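Local structure of thiamine-binding periplasmic protein (Escherichia coli, 2QRY) at residues Asp118-Phe130 / Phe274-Val287. The protein binds thiamine, thiamine phosphate and thiamine diphosphate in the periplasm with high affinity and serves the ThiBPQ ABC transporter in thiamine import. Sequence-based numbering, arbitrary orientation.
Sequences DTFVPFDYGYFAF and FQNAIPTGNWMYPV. With TPS (thiamin phosphate), chain E.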
# COMPACT_ATOMS: atom_id res chain seq x y z
N ASP A 118 0.21 19.82 1.27
CA ASP A 118 -0.85 20.57 0.59
C ASP A 118 -1.48 19.83 -0.59
O ASP A 118 -2.60 20.16 -1.01
CB ASP A 118 -0.30 21.91 0.11
N THR A 119 -0.79 18.82 -1.10
CA THR A 119 -1.27 18.09 -2.27
C THR A 119 -1.87 16.70 -2.04
O THR A 119 -3.00 16.43 -2.44
CB THR A 119 -0.13 17.96 -3.30
OG1 THR A 119 0.37 19.26 -3.62
CG2 THR A 119 -0.63 17.28 -4.58
N PHE A 120 -1.10 15.81 -1.42
CA PHE A 120 -1.54 14.44 -1.19
C PHE A 120 -2.24 14.21 0.15
O PHE A 120 -1.69 14.47 1.21
CB PHE A 120 -0.33 13.52 -1.36
CG PHE A 120 0.41 13.74 -2.65
CD1 PHE A 120 -0.13 13.29 -3.85
CD2 PHE A 120 1.58 14.47 -2.67
CE1 PHE A 120 0.49 13.58 -5.06
CE2 PHE A 120 2.22 14.76 -3.88
CZ PHE A 120 1.67 14.32 -5.08
N VAL A 121 -3.46 13.70 0.06
CA VAL A 121 -4.28 13.43 1.23
C VAL A 121 -4.29 11.95 1.62
O VAL A 121 -4.63 11.08 0.81
CB VAL A 121 -5.75 13.86 0.98
CG1 VAL A 121 -6.55 13.77 2.27
CG2 VAL A 121 -5.79 15.27 0.42
N PRO A 122 -3.91 11.64 2.86
CA PRO A 122 -3.90 10.24 3.30
C PRO A 122 -5.32 9.72 3.48
O PRO A 122 -6.23 10.49 3.81
CB PRO A 122 -3.17 10.29 4.64
CG PRO A 122 -2.31 11.49 4.52
CD PRO A 122 -3.21 12.49 3.84
N PHE A 123 -5.52 8.42 3.27
CA PHE A 123 -6.83 7.82 3.48
C PHE A 123 -6.72 6.56 4.35
O PHE A 123 -7.73 6.06 4.83
CB PHE A 123 -7.54 7.55 2.14
CG PHE A 123 -6.87 6.53 1.25
CD1 PHE A 123 -7.05 5.17 1.46
CD2 PHE A 123 -6.14 6.94 0.13
CE1 PHE A 123 -6.52 4.24 0.58
CE2 PHE A 123 -5.61 6.01 -0.75
CZ PHE A 123 -5.80 4.66 -0.53
N ASP A 124 -5.50 6.08 4.55
CA ASP A 124 -5.24 4.93 5.42
C ASP A 124 -3.75 4.65 5.56
O ASP A 124 -2.93 5.21 4.83
CB ASP A 124 -5.99 3.65 4.97
CG ASP A 124 -5.47 3.07 3.67
OD1 ASP A 124 -4.27 3.21 3.35
OD2 ASP A 124 -6.28 2.42 2.97
N TYR A 125 -3.39 3.82 6.53
CA TYR A 125 -1.98 3.49 6.73
C TYR A 125 -1.82 2.08 7.27
O TYR A 125 -2.77 1.47 7.75
CB TYR A 125 -1.33 4.51 7.69
CG TYR A 125 -1.77 4.40 9.13
CD1 TYR A 125 -1.05 3.63 10.05
CD2 TYR A 125 -2.90 5.08 9.59
CE1 TYR A 125 -1.44 3.54 11.38
CE2 TYR A 125 -3.31 4.99 10.92
CZ TYR A 125 -2.57 4.22 11.81
OH TYR A 125 -2.96 4.13 13.13
N GLY A 126 -0.60 1.55 7.17
CA GLY A 126 -0.35 0.21 7.65
C GLY A 126 1.13 -0.09 7.72
O GLY A 126 1.97 0.79 7.55
N TYR A 127 1.45 -1.36 7.98
CA TYR A 127 2.83 -1.78 8.09
C TYR A 127 3.06 -3.05 7.28
O TYR A 127 2.35 -4.04 7.46
CB TYR A 127 3.17 -2.01 9.55
CG TYR A 127 2.89 -0.81 10.42
CD1 TYR A 127 3.82 0.23 10.52
CD2 TYR A 127 1.68 -0.69 11.11
CE1 TYR A 127 3.55 1.36 11.30
CE2 TYR A 127 1.40 0.44 11.88
CZ TYR A 127 2.34 1.46 11.97
OH TYR A 127 2.08 2.57 12.73
N PHE A 128 4.04 -3.00 6.39
CA PHE A 128 4.36 -4.16 5.58
C PHE A 128 4.91 -5.26 6.48
O PHE A 128 5.67 -4.99 7.41
CB PHE A 128 5.40 -3.81 4.51
CG PHE A 128 4.98 -2.69 3.60
CD1 PHE A 128 3.85 -2.81 2.80
CD2 PHE A 128 5.72 -1.51 3.55
CE1 PHE A 128 3.46 -1.77 1.97
CE2 PHE A 128 5.34 -0.47 2.72
CZ PHE A 128 4.21 -0.60 1.93
N ALA A 129 4.52 -6.49 6.19
CA ALA A 129 4.97 -7.62 6.97
C ALA A 129 4.76 -8.91 6.18
O ALA A 129 3.92 -8.97 5.28
CB ALA A 129 4.21 -7.68 8.28
N PHE A 130 5.53 -9.94 6.53
CA PHE A 130 5.38 -11.22 5.87
C PHE A 130 4.31 -12.03 6.58
O PHE A 130 4.36 -12.22 7.79
CB PHE A 130 6.70 -11.99 5.85
CG PHE A 130 7.68 -11.47 4.85
CD1 PHE A 130 8.59 -10.48 5.20
CD2 PHE A 130 7.70 -11.97 3.56
CE1 PHE A 130 9.52 -10.00 4.27
CE2 PHE A 130 8.63 -11.50 2.63
CZ PHE A 130 9.53 -10.51 2.99
N PHE A 274 -16.34 7.61 4.30
CA PHE A 274 -15.27 6.95 3.56
C PHE A 274 -14.53 6.01 4.50
O PHE A 274 -14.57 4.79 4.35
CB PHE A 274 -14.30 8.01 3.01
CG PHE A 274 -13.29 7.47 2.04
CD1 PHE A 274 -13.57 7.43 0.67
CD2 PHE A 274 -12.06 6.99 2.48
CE1 PHE A 274 -12.63 6.93 -0.24
CE2 PHE A 274 -11.12 6.49 1.58
CZ PHE A 274 -11.40 6.46 0.22
N GLN A 275 -13.85 6.62 5.47
CA GLN A 275 -13.06 5.92 6.47
C GLN A 275 -13.72 4.69 7.07
O GLN A 275 -13.06 3.70 7.34
CB GLN A 275 -12.70 6.90 7.58
CG GLN A 275 -11.81 8.04 7.11
CD GLN A 275 -10.46 7.55 6.64
OE1 GLN A 275 -10.13 7.60 5.45
NE2 GLN A 275 -9.66 7.05 7.58
N ASN A 276 -15.03 4.76 7.28
CA ASN A 276 -15.78 3.66 7.85
C ASN A 276 -15.72 2.40 6.99
O ASN A 276 -16.03 1.30 7.47
CB ASN A 276 -17.25 4.06 8.05
CG ASN A 276 -17.52 4.61 9.43
OD1 ASN A 276 -17.34 3.92 10.43
ND2 ASN A 276 -17.97 5.86 9.50
N ALA A 277 -15.35 2.55 5.73
CA ALA A 277 -15.27 1.39 4.84
C ALA A 277 -13.85 0.88 4.67
O ALA A 277 -13.63 -0.18 4.07
CB ALA A 277 -15.88 1.73 3.48
N ILE A 278 -12.88 1.62 5.20
CA ILE A 278 -11.48 1.23 5.09
C ILE A 278 -11.12 -0.02 5.90
O ILE A 278 -10.52 -0.95 5.37
CB ILE A 278 -10.53 2.38 5.50
CG1 ILE A 278 -10.42 3.40 4.36
CG2 ILE A 278 -9.15 1.83 5.84
CD1 ILE A 278 -9.82 2.82 3.08
N PRO A 279 -11.48 -0.05 7.20
CA PRO A 279 -11.15 -1.21 8.02
C PRO A 279 -11.48 -2.56 7.39
O PRO A 279 -10.59 -3.40 7.25
CB PRO A 279 -11.95 -0.96 9.30
CG PRO A 279 -11.91 0.52 9.42
CD PRO A 279 -12.23 0.95 8.00
N THR A 280 -12.73 -2.77 6.99
CA THR A 280 -13.12 -4.05 6.41
C THR A 280 -13.09 -4.08 4.89
O THR A 280 -13.37 -5.10 4.27
CB THR A 280 -14.53 -4.46 6.89
OG1 THR A 280 -15.50 -3.53 6.41
CG2 THR A 280 -14.58 -4.50 8.42
N GLY A 281 -12.73 -2.95 4.27
CA GLY A 281 -12.65 -2.90 2.82
C GLY A 281 -11.23 -3.06 2.32
O GLY A 281 -10.96 -3.90 1.46
N ASN A 282 -10.32 -2.25 2.86
CA ASN A 282 -8.91 -2.27 2.46
C ASN A 282 -8.03 -2.97 3.49
O ASN A 282 -6.86 -3.23 3.22
CB ASN A 282 -8.40 -0.84 2.26
CG ASN A 282 -7.54 -0.69 1.01
OD1 ASN A 282 -6.65 0.18 0.94
ND2 ASN A 282 -7.80 -1.51 0.00
N TRP A 283 -8.58 -3.27 4.66
CA TRP A 283 -7.82 -3.93 5.71
C TRP A 283 -6.54 -3.15 6.02
O TRP A 283 -5.42 -3.64 5.87
CB TRP A 283 -7.52 -5.37 5.30
CG TRP A 283 -8.79 -6.11 5.03
CD1 TRP A 283 -9.36 -6.36 3.82
CD2 TRP A 283 -9.72 -6.57 6.02
NE1 TRP A 283 -10.59 -6.94 3.98
CE2 TRP A 283 -10.84 -7.08 5.32
CE3 TRP A 283 -9.73 -6.60 7.42
CZ2 TRP A 283 -11.95 -7.62 5.98
CZ3 TRP A 283 -10.83 -7.13 8.08
CH2 TRP A 283 -11.93 -7.63 7.35
N MSE A 284 -6.74 -1.92 6.46
CA MSE A 284 -5.67 -1.00 6.81
C MSE A 284 -6.23 -0.13 7.94
O MSE A 284 -7.44 -0.13 8.19
CB MSE A 284 -5.34 -0.11 5.61
CG MSE A 284 -4.72 -0.83 4.42
SE MSE A 284 -2.90 -1.39 4.77
CE MSE A 284 -2.00 0.29 4.34
N TYR A 285 -5.36 0.62 8.62
CA TYR A 285 -5.82 1.50 9.69
C TYR A 285 -6.32 2.82 9.09
O TYR A 285 -5.64 3.43 8.26
CB TYR A 285 -4.68 1.79 10.68
CG TYR A 285 -4.23 0.57 11.45
CD1 TYR A 285 -5.04 -0.00 12.43
CD2 TYR A 285 -3.00 -0.03 11.17
CE1 TYR A 285 -4.64 -1.14 13.12
CE2 TYR A 285 -2.59 -1.17 11.86
CZ TYR A 285 -3.41 -1.72 12.83
OH TYR A 285 -3.01 -2.85 13.50
N PRO A 286 -7.52 3.26 9.48
CA PRO A 286 -8.12 4.50 8.98
C PRO A 286 -7.31 5.73 9.37
O PRO A 286 -6.51 5.70 10.31
CB PRO A 286 -9.50 4.51 9.62
CG PRO A 286 -9.79 3.07 9.85
CD PRO A 286 -8.48 2.55 10.36
N VAL A 287 -7.53 6.81 8.64
CA VAL A 287 -6.84 8.05 8.89
C VAL A 287 -7.67 8.94 9.82
O VAL A 287 -7.15 9.88 10.42
CB VAL A 287 -6.54 8.77 7.55
CG1 VAL A 287 -7.81 9.33 6.96
CG2 VAL A 287 -5.51 9.82 7.76
CM2 TPS E . -6.10 -9.52 3.10
N3 TPS E . -3.60 -3.98 0.59
C2 TPS E . -3.44 -5.05 -0.17
S1 TPS E . -2.53 -4.47 -1.52
C5 TPS E . -2.40 -2.78 -1.01
C4 TPS E . -3.08 -2.79 0.19
CM4 TPS E . -3.23 -1.52 1.01
C6 TPS E . -1.68 -1.72 -1.79
C7 TPS E . -1.29 -2.51 -3.05
O7 TPS E . -0.53 -1.76 -3.99
N1A TPS E . -4.56 -7.62 3.34
C2A TPS E . -5.67 -8.11 2.78
N3A TPS E . -6.39 -7.38 1.93
C4A TPS E . -6.04 -6.11 1.61
N4A TPS E . -6.81 -5.38 0.73
C5A TPS E . -4.86 -5.55 2.20
C6A TPS E . -4.13 -6.37 3.08
C7A TPS E . -4.36 -4.12 1.89
P1 TPS E . -0.24 -2.75 -5.23
O1 TPS E . 0.44 -4.05 -4.70
O2 TPS E . 0.64 -2.05 -6.34
O3 TPS E . -1.59 -3.14 -5.86
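At the wall of the thiamin phosphate pocket of this type 2 periplasmic-binding-protein fold, the long strand 121-133 takes on a short antiparallel partner, 285-286, through the hydrogen-bonded pair Tyr125 and Tyr285. Tyr125 N donates to Tyr285 O (2.9 Å), and Tyr285 N returns a bond of equal length to Tyr125 O. Both tyrosine side chains lie on the same face of the sheet. With CG of Tyr125 set between its backbone N and carbonyl carbon (chi1 71°), the ring turns one face to Tyr285 CB, which sits 3.6 Å from its centroid in a CH-pi contact; the two rings meet only obliquely, and Pro286 O meets the Tyr125 rim at CE2. Replacing Tyr125 with alanine removes this ring and would probably leave Tyr285 CB without its aromatic partner and a gap beside Pro286 O. Farther along, Phe123 CB packs on Phe274 CE2, and at the edge of the Phe123 ring, Phe123 CD1 lies 4.0 Å from Ile278 CD1. On the ligand side, the selenomethionine Met284 lays its CB against the Asp124 carboxylate carbon CG. The Met284 chain folds back at its second and third torsions (-72° and -83°), bringing CE to 3.4 Å from Gly126 N, while Met284 SE lies 3.8 Å from the thiazolium methyl CM4 of thiamin phosphate.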